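Local coordinates for M32 carboxypeptidase (Chitinophagaceae bacterium, PDB 7A03), which probably cleaves amino acids from the C-terminal ends of peptides as a metal-dependent carboxypeptidase of the M32 (Taq) family, at residues E9-Y14 with Q85-L90; Q16-I21 with P65-L70; S310-K315 with S446-N451. One frame throughout, in Å; residues are numbered along the deposited sequence.

Contact 1. Residues E9-Y14 with Q85-L90; sequences EQYAAY and QKNIAL
This is a helix-helix contact in the all-helical N-terminal part of the M32 fold, between helix 9-37 and helix 82-100. The short axes cross at 53° and come no nearer than 11.8 Å. Tyr11, Tyr14, Asn87 and Ile88 bridge that distance. Both tyrosines have CG anti to the backbone N, which sends the rings across to the other helix.

The tight part is the Ile88 side chain. Ile88 CD1 lies over the centre of one face of the Tyr14 ring, 3.6 Å from its centroid. It is 8° off the ring normal, a clear CH-pi contact. The same methyl also meets Tyr11 CE1. The two rings pack on each other as well, with Tyr14 CD2 above the rim of the Tyr11 face. Leu74 of helix 65-74 touches both Tyr14 and Ile88.

The other side of each helix is looser. Glu9 and Ala12 face solvent, and Gln85 points away from the other helix.

The polar end is buried but well served. Asn87 OD1 accepts from Cys287 N, and its ND2 also bonds to Gln282 OE1. Tyr14 OH pairs with Ser91 OG. The Asn87 amide lies nearly coplanar with the Tyr11 ring and meets its edge. There Asn87 ND2 donates to Tyr11 OH at 3.1 Å, with an N-H...O angle of 162°.

Contact 2. Residues Q16-I21 with P65-L70; sequences QKMQKI and PELGSL
This is an apolar, partly buried helix-helix contact at the N-terminal end of the fold, where the first turns of helix 65-74 lie against the first half of helix 9-37. The helices cross obliquely, with 136° between their directions. Their short axes approach to 11.5 Å. No hydrogen bond crosses between the two segments.

Lys17 and Leu67 carry most of the contact, and their CA atoms are 7.4 Å apart. Lys17 points at the other helix with CG anti to the carbonyl carbon. Its chain then runs extended through chi2 and chi3 and bends only at chi4 (-63°). The aliphatic part does the touching. Lys17 CD lies 3.8 Å from Leu70 CD2 and 4.0 Å from Leu67 CD1, so it meets one methyl of each leucine.

Leu67, with CG anti to its backbone N, uses its two methyls on different neighbours. CD1 takes the lysine chain. Leu67 CD2 faces the buried side, 4.2 Å from Met18 SD, and it also meets Ile21 CD1. The Met18 chain is bent at chi2 and chi3, which brings the sulfur to this methyl. Phe62 of helix 44-62 touches both Met18 and Leu67 on that side.

The charged ends lie at the outer margin. Lys17 NZ is 4.1 Å from Glu66 CB, but 5.5 Å from Glu66 OE1, so no salt bridge forms. The contact therefore rests on methyl, methylene and sulfur packing, and any attraction between the opposite charges is probably a weak, longer-range addition.

Contact 3. Residues S310-K315 with S446-N451; sequences SLNFWK and SIASGN
Ser446 O is the best-held polar atom here, with three donors around it. Asn451 N donates to Ser446 O at 2.8 Å, Ser449 OG donates from above the carbonyl plane, and Ser449 N adds a weak bond. The first of these belongs to the Schellman motif that ends helix 443-448. Its second bond runs from Gly450 N to Ile447 O, and Gly450 takes the positive phi (88°).

This helix end abuts the start of helix 311-324. There Ser310 is the N-cap, its OG accepting from Phe313 N at 3.2 Å. The Phe313 ring meets Tyr452, just past the other segment.

No direct conventional hydrogen bond joins the two segments. Ile447 points toward the other helix and lays its CG2 methyl against the first turn, 3.8 Å from Phe313 N. Beside it the backbones come close, with the CA atoms of Asn312 and Ala448 4.6 Å apart. Ala448 CA makes a CA-H...O contact of 3.3 Å to Asn312 O, with 161° at the hydrogen.

One water links the carbonyls of both segments, donating to Phe313 O at 2.8 Å and to Ile447 O at 2.7 Å.

How the contacts relate
Helix 9-37 opens the chain and supplies the first segment of both contact 1 and contact 2. The chain then passes through helix 44-62 and returns with helix 65-74, which closes contact 2 at 65-70. Helix 82-100 comes next and closes contact 1 at 85-90, so the smaller loop sits within the larger. The two contacts touch through Leu70 of contact 2, whose CD2 is 3.4 Å from Tyr14 N of contact 1. Together they hold three helices into one N-terminal cluster. Contact 3 follows in series, closing a separate loop of 130 residues. It joins helices 311-324 and 443-448, with its centre about 44 Å from that of contact 1.

Contact 1. Residues E9-Y14 with Q85-L90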
ATOM      1  N   GLU A   9     -31.439 -14.925 -14.080  1.00 43.29           N
ATOM      2  CA  GLU A   9     -31.781 -15.415 -12.748  1.00 40.44           C
ATOM      3  C   GLU A   9     -30.548 -15.968 -12.043  1.00 38.50           C
ATOM      4  O   GLU A   9     -30.316 -15.704 -10.855  1.00 37.26           O
ATOM      5  CB  GLU A   9     -32.847 -16.498 -12.897  1.00 42.01           C
ATOM      6  CG  GLU A   9     -33.642 -16.817 -11.655  1.00 46.80           C
ATOM      7  CD  GLU A   9     -34.922 -17.571 -11.988  1.00 47.94           C
ATOM      8  OE1 GLU A   9     -35.912 -17.427 -11.246  1.00 41.27           O
ATOM      9  OE2 GLU A   9     -34.937 -18.301 -13.004  1.00 49.11           O
ATOM     10  N   GLN A  10     -29.728 -16.711 -12.782  1.00 36.87           N
ATOM     11  CA  GLN A  10     -28.505 -17.284 -12.233  1.00 31.43           C
ATOM     12  C   GLN A  10     -27.465 -16.210 -11.915  1.00 27.33           C
ATOM     13  O   GLN A  10     -26.792 -16.277 -10.874  1.00 27.34           O
ATOM     14  CB  GLN A  10     -27.960 -18.350 -13.192  1.00 37.15           C
ATOM     15  CG  GLN A  10     -27.548 -17.882 -14.606  1.00 49.76           C
ATOM     16  CD  GLN A  10     -28.530 -16.922 -15.275  1.00 61.58           C
ATOM     17  OE1 GLN A  10     -29.747 -17.113 -15.210  1.00 64.35           O
ATOM     18  NE2 GLN A  10     -28.001 -15.878 -15.909  1.00 61.79           N
ATOM     19  N   TYR A  11     -27.306 -15.211 -12.788  1.00 22.59           N
ATOM     20  CA  TYR A  11     -26.387 -14.132 -12.444  1.00 22.52           C
ATOM     21  C   TYR A  11     -26.880 -13.372 -11.220  1.00 21.62           C
ATOM     22  O   TYR A  11     -26.080 -12.983 -10.360  1.00 21.01           O
ATOM     23  CB  TYR A  11     -26.144 -13.195 -13.633  1.00 22.43           C
ATOM     24  CG  TYR A  11     -25.049 -12.189 -13.356  1.00 16.93           C
ATOM     25  CD1 TYR A  11     -23.719 -12.508 -13.576  1.00 19.92           C
ATOM     26  CD2 TYR A  11     -25.349 -10.925 -12.853  1.00 19.04           C
ATOM     27  CE1 TYR A  11     -22.704 -11.600 -13.298  1.00 18.92           C
ATOM     28  CE2 TYR A  11     -24.348 -10.012 -12.571  1.00 19.05           C
ATOM     29  CZ  TYR A  11     -23.029 -10.353 -12.815  1.00 19.92           C
ATOM     30  OH  TYR A  11     -22.032  -9.454 -12.537  1.00 19.59           O
ATOM     31  N   ALA A  12     -28.201 -13.166 -11.110  1.00 18.67           N
ATOM     32  CA  ALA A  12     -28.735 -12.506  -9.926  1.00 19.24           C
ATOM     33  C   ALA A  12     -28.468 -13.324  -8.669  1.00 19.53           C
ATOM     34  O   ALA A  12     -28.227 -12.756  -7.601  1.00 20.00           O
ATOM     35  CB  ALA A  12     -30.230 -12.219 -10.094  1.00 24.24           C
ATOM     36  N   ALA A  13     -28.469 -14.659  -8.782  1.00 19.18           N
ATOM     37  CA  ALA A  13     -28.155 -15.466  -7.601  1.00 23.81           C
ATOM     38  C   ALA A  13     -26.682 -15.346  -7.225  1.00 21.22           C
ATOM     39  O   ALA A  13     -26.336 -15.292  -6.035  1.00 19.48           O
ATOM     40  CB  ALA A  13     -28.554 -16.927  -7.824  1.00 19.69           C
ATOM     41  N   TYR A  14     -25.802 -15.287  -8.231  1.00 20.29           N
ATOM     42  CA  TYR A  14     -24.391 -15.002  -7.971  1.00 19.63           C
ATOM     43  C   TYR A  14     -24.217 -13.670  -7.241  1.00 20.81           C
ATOM     44  O   TYR A  14     -23.492 -13.577  -6.238  1.00 18.16           O
ATOM     45  CB  TYR A  14     -23.621 -15.018  -9.291  1.00 15.78           C
ATOM     46  CG  TYR A  14     -22.323 -14.250  -9.270  1.00 16.30           C
ATOM     47  CD1 TYR A  14     -21.187 -14.781  -8.667  1.00 14.88           C
ATOM     48  CD2 TYR A  14     -22.225 -13.001  -9.875  1.00 19.86           C
ATOM     49  CE1 TYR A  14     -19.978 -14.075  -8.653  1.00 14.77           C
ATOM     50  CE2 TYR A  14     -21.042 -12.296  -9.864  1.00 17.47           C
ATOM     51  CZ  TYR A  14     -19.915 -12.834  -9.260  1.00 18.15           C
ATOM     52  OH  TYR A  14     -18.741 -12.098  -9.268  1.00 15.57           O
ATOM     53  N   GLN A  85     -19.167 -11.126 -17.324  1.00 19.03           N
ATOM     54  CA  GLN A  85     -18.249 -12.220 -17.617  1.00 18.01           C
ATOM     55  C   GLN A  85     -16.951 -12.068 -16.842  1.00 16.09           C
ATOM     56  O   GLN A  85     -16.406 -13.056 -16.332  1.00 17.76           O
ATOM     57  CB  GLN A  85     -17.962 -12.276 -19.114  1.00 21.67           C
ATOM     58  CG  GLN A  85     -19.104 -12.828 -19.946  1.00 24.86           C
ATOM     59  CD  GLN A  85     -18.658 -13.165 -21.363  1.00 31.34           C
ATOM     60  OE1 GLN A  85     -17.485 -13.460 -21.599  1.00 37.62           O
ATOM     61  NE2 GLN A  85     -19.586 -13.109 -22.309  1.00 24.35           N
ATOM     62  N   LYS A  86     -16.442 -10.838 -16.739  1.00 14.69           N
ATOM     63  CA  LYS A  86     -15.221 -10.623 -15.974  1.00 15.19           C
ATOM     64  C   LYS A  86     -15.442 -10.928 -14.496  1.00 15.71           C
ATOM     65  O   LYS A  86     -14.586 -11.548 -13.850  1.00 17.28           O
ATOM     66  CB  LYS A  86     -14.718  -9.187 -16.175  1.00 15.16           C
ATOM     67  CG  LYS A  86     -13.401  -8.872 -15.453  1.00 15.19           C
ATOM     68  CD  LYS A  86     -12.228  -9.579 -16.114  1.00 21.16           C
ATOM     69  CE  LYS A  86     -12.071  -9.150 -17.574  1.00 21.43           C
ATOM     70  NZ  LYS A  86     -10.868  -9.742 -18.209  1.00 24.13           N
ATOM     71  N   ASN A  87     -16.569 -10.476 -13.939  1.00 16.69           N
ATOM     72  CA  ASN A  87     -16.921 -10.807 -12.557  1.00 15.19           C
ATOM     73  C   ASN A  87     -16.925 -12.305 -12.322  1.00 17.58           C
ATOM     74  O   ASN A  87     -16.319 -12.796 -11.362  1.00 17.94           O
ATOM     75  CB  ASN A  87     -18.285 -10.215 -12.214  1.00 15.71           C
ATOM     76  CG  ASN A  87     -18.206  -8.741 -11.875  1.00 14.90           C
ATOM     77  OD1 ASN A  87     -17.162  -8.255 -11.433  1.00 16.30           O
ATOM     78  ND2 ASN A  87     -19.312  -8.024 -12.052  1.00 15.38           N
ATOM     79  N   ILE A  88     -17.604 -13.050 -13.201  1.00 14.34           N
ATOM     80  CA  ILE A  88     -17.658 -14.505 -13.059  1.00 18.39           C
ATOM     81  C   ILE A  88     -16.254 -15.104 -13.126  1.00 19.05           C
ATOM     82  O   ILE A  88     -15.888 -15.955 -12.306  1.00 18.72           O
ATOM     83  CB  ILE A  88     -18.597 -15.121 -14.116  1.00 14.75           C
ATOM     84  CG1 ILE A  88     -20.029 -14.612 -13.927  1.00 19.07           C
ATOM     85  CG2 ILE A  88     -18.564 -16.646 -14.045  1.00 18.03           C
ATOM     86  CD1 ILE A  88     -20.609 -14.900 -12.565  1.00 26.07           C
ATOM     87  N   ALA A  89     -15.441 -14.671 -14.100  1.00 14.51           N
ATOM     88  CA  ALA A  89     -14.109 -15.258 -14.271  1.00 14.91           C
ATOM     89  C   ALA A  89     -13.219 -14.984 -13.060  1.00 14.96           C
ATOM     90  O   ALA A  89     -12.520 -15.884 -12.562  1.00 18.85           O
ATOM     91  CB  ALA A  89     -13.461 -14.736 -15.555  1.00 17.69           C
ATOM     92  N   LEU A  90     -13.227 -13.742 -12.576  1.00 18.21           N
ATOM     93  CA  LEU A  90     -12.379 -13.387 -11.445  1.00 17.86           C
ATOM     94  C   LEU A  90     -12.860 -14.066 -10.175  1.00 19.66           C
ATOM     95  O   LEU A  90     -12.049 -14.548  -9.375  1.00 19.42           O
ATOM     96  CB  LEU A  90     -12.331 -11.868 -11.271  1.00 16.74           C
ATOM     97  CG  LEU A  90     -11.524 -11.158 -12.359  1.00 16.02           C
ATOM     98  CD1 LEU A  90     -11.562  -9.651 -12.161  1.00 15.71           C
ATOM     99  CD2 LEU A  90     -10.097 -11.671 -12.364  1.00 19.01           C
TER

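Contact 2. Residues Q16-I21 with P65-L70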
ATOM      1  N   GLN A  16     -26.409 -12.019  -5.444  1.00 19.13           N
ATOM      2  CA  GLN A  16     -26.963 -12.087  -4.096  1.00 18.25           C
ATOM      3  C   GLN A  16     -25.977 -12.758  -3.142  1.00 17.45           C
ATOM      4  O   GLN A  16     -25.717 -12.261  -2.036  1.00 15.92           O
ATOM      5  CB  GLN A  16     -28.306 -12.827  -4.136  1.00 19.60           C
ATOM      6  CG  GLN A  16     -28.989 -12.992  -2.788  1.00 21.67           C
ATOM      7  CD  GLN A  16     -28.521 -14.233  -2.050  1.00 29.63           C
ATOM      8  OE1 GLN A  16     -28.361 -15.296  -2.647  1.00 36.87           O
ATOM      9  NE2 GLN A  16     -28.301 -14.102  -0.742  1.00 35.01           N
ATOM     10  N   LYS A  17     -25.378 -13.872  -3.577  1.00 16.89           N
ATOM     11  CA  LYS A  17     -24.425 -14.561  -2.706  1.00 16.22           C
ATOM     12  C   LYS A  17     -23.212 -13.691  -2.412  1.00 13.49           C
ATOM     13  O   LYS A  17     -22.747 -13.609  -1.259  1.00 14.18           O
ATOM     14  CB  LYS A  17     -23.992 -15.881  -3.336  1.00 20.06           C
ATOM     15  CG  LYS A  17     -25.093 -16.924  -3.383  1.00 21.83           C
ATOM     16  CD  LYS A  17     -24.617 -18.166  -4.122  1.00 21.76           C
ATOM     17  CE  LYS A  17     -25.711 -19.216  -4.188  1.00 28.18           C
ATOM     18  NZ  LYS A  17     -26.120 -19.702  -2.839  1.00 25.70           N
ATOM     19  N   MET A  18     -22.668 -13.044  -3.449  1.00 16.18           N
ATOM     20  CA  MET A  18     -21.479 -12.220  -3.259  1.00 15.84           C
ATOM     21  C   MET A  18     -21.785 -11.003  -2.403  1.00 16.17           C
ATOM     22  O   MET A  18     -20.945 -10.560  -1.614  1.00 15.01           O
ATOM     23  CB  MET A  18     -20.935 -11.773  -4.615  1.00 15.37           C
ATOM     24  CG  MET A  18     -20.484 -12.916  -5.511  1.00 17.54           C
ATOM     25  SD  MET A  18     -19.300 -14.036  -4.735  1.00 18.28           S
ATOM     26  CE  MET A  18     -17.856 -12.978  -4.698  1.00 20.45           C
ATOM     27  N   GLN A  19     -22.985 -10.444  -2.538  1.00 14.60           N
ATOM     28  CA  GLN A  19     -23.298  -9.261  -1.756  1.00 20.36           C
ATOM     29  C   GLN A  19     -23.517  -9.611  -0.291  1.00 13.97           C
ATOM     30  O   GLN A  19     -23.139  -8.834   0.587  1.00 14.74           O
ATOM     31  CB  GLN A  19     -24.443  -8.495  -2.413  1.00 16.51           C
ATOM     32  CG  GLN A  19     -23.959  -7.926  -3.755  1.00 16.88           C
ATOM     33  CD  GLN A  19     -24.938  -6.992  -4.419  1.00 23.83           C
ATOM     34  OE1 GLN A  19     -26.150  -7.099  -4.233  1.00 26.97           O
ATOM     35  NE2 GLN A  19     -24.411  -6.068  -5.224  1.00 21.07           N
ATOM     36  N   LYS A  20     -24.045 -10.808  -0.010  1.00 15.60           N
ATOM     37  CA  LYS A  20     -24.133 -11.272   1.377  1.00 16.64           C
ATOM     38  C   LYS A  20     -22.741 -11.435   1.990  1.00 14.34           C
ATOM     39  O   LYS A  20     -22.469 -10.964   3.113  1.00 14.95           O
ATOM     40  CB  LYS A  20     -24.902 -12.597   1.400  1.00 18.99           C
ATOM     41  CG  LYS A  20     -24.989 -13.275   2.760  1.00 16.28           C
ATOM     42  CD  LYS A  20     -25.825 -14.538   2.639  1.00 17.51           C
ATOM     43  CE  LYS A  20     -25.745 -15.368   3.903  1.00 20.93           C
ATOM     44  NZ  LYS A  20     -26.515 -16.637   3.747  1.00 26.36           N
ATOM     45  N   ILE A  21     -21.828 -12.073   1.239  1.00 13.78           N
ATOM     46  CA  ILE A  21     -20.452 -12.207   1.711  1.00 13.49           C
ATOM     47  C   ILE A  21     -19.846 -10.836   1.980  1.00 13.48           C
ATOM     48  O   ILE A  21     -19.169 -10.617   2.992  1.00 13.14           O
ATOM     49  CB  ILE A  21     -19.616 -12.998   0.690  1.00 13.92           C
ATOM     50  CG1 ILE A  21     -20.060 -14.461   0.640  1.00 17.19           C
ATOM     51  CG2 ILE A  21     -18.124 -12.905   1.012  1.00 16.08           C
ATOM     52  CD1 ILE A  21     -19.642 -15.147  -0.641  1.00 13.85           C
ATOM     53  N   PRO A  65     -20.216 -24.989  -1.619  1.00 22.66           N
ATOM     54  CA  PRO A  65     -20.323 -25.701  -2.908  1.00 22.84           C
ATOM     55  C   PRO A  65     -21.325 -25.095  -3.877  1.00 24.13           C
ATOM     56  O   PRO A  65     -21.104 -25.132  -5.097  1.00 24.13           O
ATOM     57  CB  PRO A  65     -20.734 -27.123  -2.486  1.00 30.30           C
ATOM     58  CG  PRO A  65     -20.293 -27.245  -1.060  1.00 31.32           C
ATOM     59  CD  PRO A  65     -20.454 -25.872  -0.465  1.00 29.14           C
ATOM     60  N   GLU A  66     -22.431 -24.544  -3.369  1.00 21.00           N
ATOM     61  CA  GLU A  66     -23.449 -23.964  -4.243  1.00 22.17           C
ATOM     62  C   GLU A  66     -22.887 -22.782  -5.020  1.00 19.53           C
ATOM     63  O   GLU A  66     -23.213 -22.584  -6.198  1.00 24.67           O
ATOM     64  CB  GLU A  66     -24.644 -23.505  -3.411  1.00 28.49           C
ATOM     65  CG  GLU A  66     -25.390 -24.627  -2.712  1.00 38.43           C
ATOM     66  CD  GLU A  66     -24.831 -24.942  -1.333  1.00 44.59           C
ATOM     67  OE1 GLU A  66     -23.808 -24.337  -0.934  1.00 39.50           O
ATOM     68  OE2 GLU A  66     -25.428 -25.800  -0.647  1.00 48.51           O
ATOM     69  N   LEU A  67     -22.031 -21.992  -4.375  1.00 21.76           N
ATOM     70  CA  LEU A  67     -21.391 -20.891  -5.079  1.00 18.65           C
ATOM     71  C   LEU A  67     -20.465 -21.407  -6.178  1.00 17.44           C
ATOM     72  O   LEU A  67     -20.443 -20.856  -7.286  1.00 19.26           O
ATOM     73  CB  LEU A  67     -20.647 -20.004  -4.082  1.00 15.80           C
ATOM     74  CG  LEU A  67     -19.908 -18.814  -4.709  1.00 18.83           C
ATOM     75  CD1 LEU A  67     -20.891 -17.896  -5.411  1.00 18.67           C
ATOM     76  CD2 LEU A  67     -19.118 -18.047  -3.649  1.00 17.16           C
ATOM     77  N   GLY A  68     -19.704 -22.475  -5.907  1.00 19.26           N
ATOM     78  CA  GLY A  68     -18.850 -23.028  -6.945  1.00 23.40           C
ATOM     79  C   GLY A  68     -19.641 -23.537  -8.134  1.00 24.06           C
ATOM     80  O   GLY A  68     -19.274 -23.297  -9.293  1.00 21.60           O
ATOM     81  N   SER A  69     -20.743 -24.242  -7.865  1.00 23.16           N
ATOM     82  CA  SER A  69     -21.573 -24.743  -8.957  1.00 24.33           C
ATOM     83  C   SER A  69     -22.145 -23.602  -9.789  1.00 21.41           C
ATOM     84  O   SER A  69     -22.150 -23.667 -11.027  1.00 24.04           O
ATOM     85  CB  SER A  69     -22.685 -25.641  -8.416  1.00 26.81           C
ATOM     86  OG  SER A  69     -22.134 -26.734  -7.707  1.00 35.04           O
ATOM     87  N   LEU A  70     -22.609 -22.541  -9.126  1.00 23.08           N
ATOM     88  CA  LEU A  70     -23.123 -21.371  -9.830  1.00 22.63           C
ATOM     89  C   LEU A  70     -22.049 -20.723 -10.702  1.00 20.47           C
ATOM     90  O   LEU A  70     -22.305 -20.345 -11.851  1.00 22.94           O
ATOM     91  CB  LEU A  70     -23.636 -20.378  -8.795  1.00 26.40           C
ATOM     92  CG  LEU A  70     -24.531 -19.219  -9.206  1.00 28.33           C
ATOM     93  CD1 LEU A  70     -25.723 -19.711 -10.008  1.00 30.84           C
ATOM     94  CD2 LEU A  70     -24.982 -18.524  -7.935  1.00 24.76           C
TER

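Contact 3. Residues S310-K315 with S446-N451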
ATOM      1  N   SER A 310       5.342  18.453  -4.366  1.00 14.48           N
ATOM      2  CA  SER A 310       5.782  19.182  -5.546  1.00 13.90           C
ATOM      3  C   SER A 310       5.761  20.685  -5.304  1.00 14.08           C
ATOM      4  O   SER A 310       5.003  21.197  -4.471  1.00 14.22           O
ATOM      5  CB  SER A 310       4.891  18.844  -6.737  1.00 14.82           C
ATOM      6  OG  SER A 310       3.647  19.517  -6.649  1.00 13.89           O
ATOM      7  N   LEU A 311       6.631  21.386  -6.033  1.00 14.46           N
ATOM      8  CA  LEU A 311       6.693  22.836  -5.907  1.00 14.69           C
ATOM      9  C   LEU A 311       5.375  23.475  -6.328  1.00 18.52           C
ATOM     10  O   LEU A 311       4.895  24.407  -5.669  1.00 17.30           O
ATOM     11  CB  LEU A 311       7.857  23.385  -6.735  1.00 15.13           C
ATOM     12  CG  LEU A 311       8.049  24.898  -6.637  1.00 18.55           C
ATOM     13  CD1 LEU A 311       8.366  25.307  -5.219  1.00 19.17           C
ATOM     14  CD2 LEU A 311       9.163  25.329  -7.572  1.00 22.73           C
ATOM     15  N   ASN A 312       4.758  22.968  -7.403  1.00 15.63           N
ATOM     16  CA  ASN A 312       3.497  23.532  -7.881  1.00 17.70           C
ATOM     17  C   ASN A 312       2.409  23.469  -6.821  1.00 15.38           C
ATOM     18  O   ASN A 312       1.665  24.433  -6.634  1.00 17.33           O
ATOM     19  CB  ASN A 312       3.033  22.811  -9.143  1.00 18.21           C
ATOM     20  CG  ASN A 312       3.710  23.321 -10.382  1.00 24.48           C
ATOM     21  OD1 ASN A 312       4.249  24.428 -10.404  1.00 23.38           O
ATOM     22  ND2 ASN A 312       3.702  22.508 -11.429  1.00 25.29           N
ATOM     23  N   PHE A 313       2.289  22.339  -6.119  1.00 14.07           N
ATOM     24  CA  PHE A 313       1.313  22.235  -5.031  1.00 14.33           C
ATOM     25  C   PHE A 313       1.565  23.311  -3.974  1.00 14.14           C
ATOM     26  O   PHE A 313       0.637  23.992  -3.502  1.00 14.01           O
ATOM     27  CB  PHE A 313       1.435  20.838  -4.410  1.00 13.78           C
ATOM     28  CG  PHE A 313       0.414  20.517  -3.342  1.00 12.98           C
ATOM     29  CD1 PHE A 313      -0.887  20.196  -3.681  1.00 12.83           C
ATOM     30  CD2 PHE A 313       0.786  20.495  -2.007  1.00 13.48           C
ATOM     31  CE1 PHE A 313      -1.829  19.858  -2.687  1.00 14.23           C
ATOM     32  CE2 PHE A 313      -0.135  20.183  -1.010  1.00 15.86           C
ATOM     33  CZ  PHE A 313      -1.451  19.865  -1.353  1.00 16.05           C
ATOM     34  N   TRP A 314       2.831  23.482  -3.598  1.00 13.82           N
ATOM     35  CA  TRP A 314       3.180  24.405  -2.535  1.00 13.91           C
ATOM     36  C   TRP A 314       3.149  25.875  -2.956  1.00 14.22           C
ATOM     37  O   TRP A 314       3.027  26.727  -2.081  1.00 15.74           O
ATOM     38  CB  TRP A 314       4.456  23.952  -1.801  1.00 15.50           C
ATOM     39  CG  TRP A 314       4.133  22.734  -1.009  1.00 13.53           C
ATOM     40  CD1 TRP A 314       4.405  21.424  -1.328  1.00 13.83           C
ATOM     41  CD2 TRP A 314       3.355  22.700   0.185  1.00 13.25           C
ATOM     42  NE1 TRP A 314       3.873  20.583  -0.375  1.00 13.07           N
ATOM     43  CE2 TRP A 314       3.232  21.341   0.570  1.00 12.97           C
ATOM     44  CE3 TRP A 314       2.770  23.684   0.987  1.00 15.60           C
ATOM     45  CZ2 TRP A 314       2.529  20.948   1.708  1.00 14.44           C
ATOM     46  CZ3 TRP A 314       2.086  23.296   2.124  1.00 18.17           C
ATOM     47  CH2 TRP A 314       1.969  21.942   2.480  1.00 13.22           C
ATOM     48  N   LYS A 315       3.168  26.191  -4.253  1.00 14.49           N
ATOM     49  CA  LYS A 315       2.992  27.587  -4.648  1.00 15.78           C
ATOM     50  C   LYS A 315       1.670  28.137  -4.129  1.00 16.52           C
ATOM     51  O   LYS A 315       1.603  29.281  -3.675  1.00 20.27           O
ATOM     52  CB  LYS A 315       3.052  27.716  -6.160  1.00 17.12           C
ATOM     53  CG  LYS A 315       4.445  27.581  -6.725  1.00 21.11           C
ATOM     54  CD  LYS A 315       4.448  27.711  -8.237  1.00 23.19           C
ATOM     55  CE  LYS A 315       5.742  27.201  -8.843  1.00 30.00           C
ATOM     56  NZ  LYS A 315       5.705  27.325 -10.329  1.00 35.03           N
ATOM     57  N   SER A 446      -3.505  24.262 -12.952  1.00 18.95           N
ATOM     58  CA  SER A 446      -4.615  24.049 -12.029  1.00 16.75           C
ATOM     59  C   SER A 446      -4.098  23.711 -10.642  1.00 14.57           C
ATOM     60  O   SER A 446      -4.552  24.278  -9.646  1.00 15.53           O
ATOM     61  CB  SER A 446      -5.513  22.915 -12.530  1.00 18.69           C
ATOM     62  OG  SER A 446      -6.146  23.292 -13.746  1.00 25.80           O
ATOM     63  N   ILE A 447      -3.116  22.810 -10.573  1.00 15.46           N
ATOM     64  CA  ILE A 447      -2.502  22.456  -9.298  1.00 14.58           C
ATOM     65  C   ILE A 447      -1.880  23.677  -8.633  1.00 14.48           C
ATOM     66  O   ILE A 447      -2.103  23.938  -7.443  1.00 17.07           O
ATOM     67  CB  ILE A 447      -1.501  21.297  -9.470  1.00 16.23           C
ATOM     68  CG1 ILE A 447      -2.235  20.002  -9.824  1.00 16.43           C
ATOM     69  CG2 ILE A 447      -0.684  21.115  -8.195  1.00 15.57           C
ATOM     70  CD1 ILE A 447      -1.301  18.876 -10.208  1.00 16.29           C
ATOM     71  N   ALA A 448      -1.096  24.451  -9.395  1.00 15.26           N
ATOM     72  CA  ALA A 448      -0.463  25.651  -8.860  1.00 17.32           C
ATOM     73  C   ALA A 448      -1.474  26.703  -8.437  1.00 18.45           C
ATOM     74  O   ALA A 448      -1.118  27.607  -7.671  1.00 19.46           O
ATOM     75  CB  ALA A 448       0.515  26.259  -9.879  1.00 16.18           C
ATOM     76  N   SER A 449      -2.716  26.619  -8.916  1.00 21.11           N
ATOM     77  CA  SER A 449      -3.758  27.550  -8.503  1.00 15.60           C
ATOM     78  C   SER A 449      -4.703  26.969  -7.452  1.00 17.32           C
ATOM     79  O   SER A 449      -5.683  27.624  -7.084  1.00 21.32           O
ATOM     80  CB  SER A 449      -4.548  28.060  -9.711  1.00 19.53           C
ATOM     81  OG  SER A 449      -5.397  27.054 -10.229  1.00 30.63           O
ATOM     82  N   GLY A 450      -4.431  25.758  -6.964  1.00 16.57           N
ATOM     83  CA  GLY A 450      -5.221  25.160  -5.903  1.00 18.25           C
ATOM     84  C   GLY A 450      -6.426  24.363  -6.355  1.00 13.58           C
ATOM     85  O   GLY A 450      -7.245  23.981  -5.510  1.00 17.54           O
ATOM     86  N   ASN A 451      -6.564  24.088  -7.647  1.00 16.59           N
ATOM     87  CA  ASN A 451      -7.702  23.333  -8.160  1.00 13.99           C
ATOM     88  C   ASN A 451      -7.225  21.913  -8.463  1.00 16.33           C
ATOM     89  O   ASN A 451      -6.474  21.697  -9.418  1.00 16.38           O
ATOM     90  CB  ASN A 451      -8.225  24.021  -9.423  1.00 15.40           C
ATOM     91  CG  ASN A 451      -9.472  23.355  -9.982  1.00 16.54           C
ATOM     92  OD1 ASN A 451     -10.086  22.501  -9.332  1.00 19.09           O
ATOM     93  ND2 ASN A 451      -9.844  23.734 -11.201  1.00 22.69           N
TER
HETATM   94  O   HOH W   1      -1.819  23.525  -4.752  1.00 14.56           O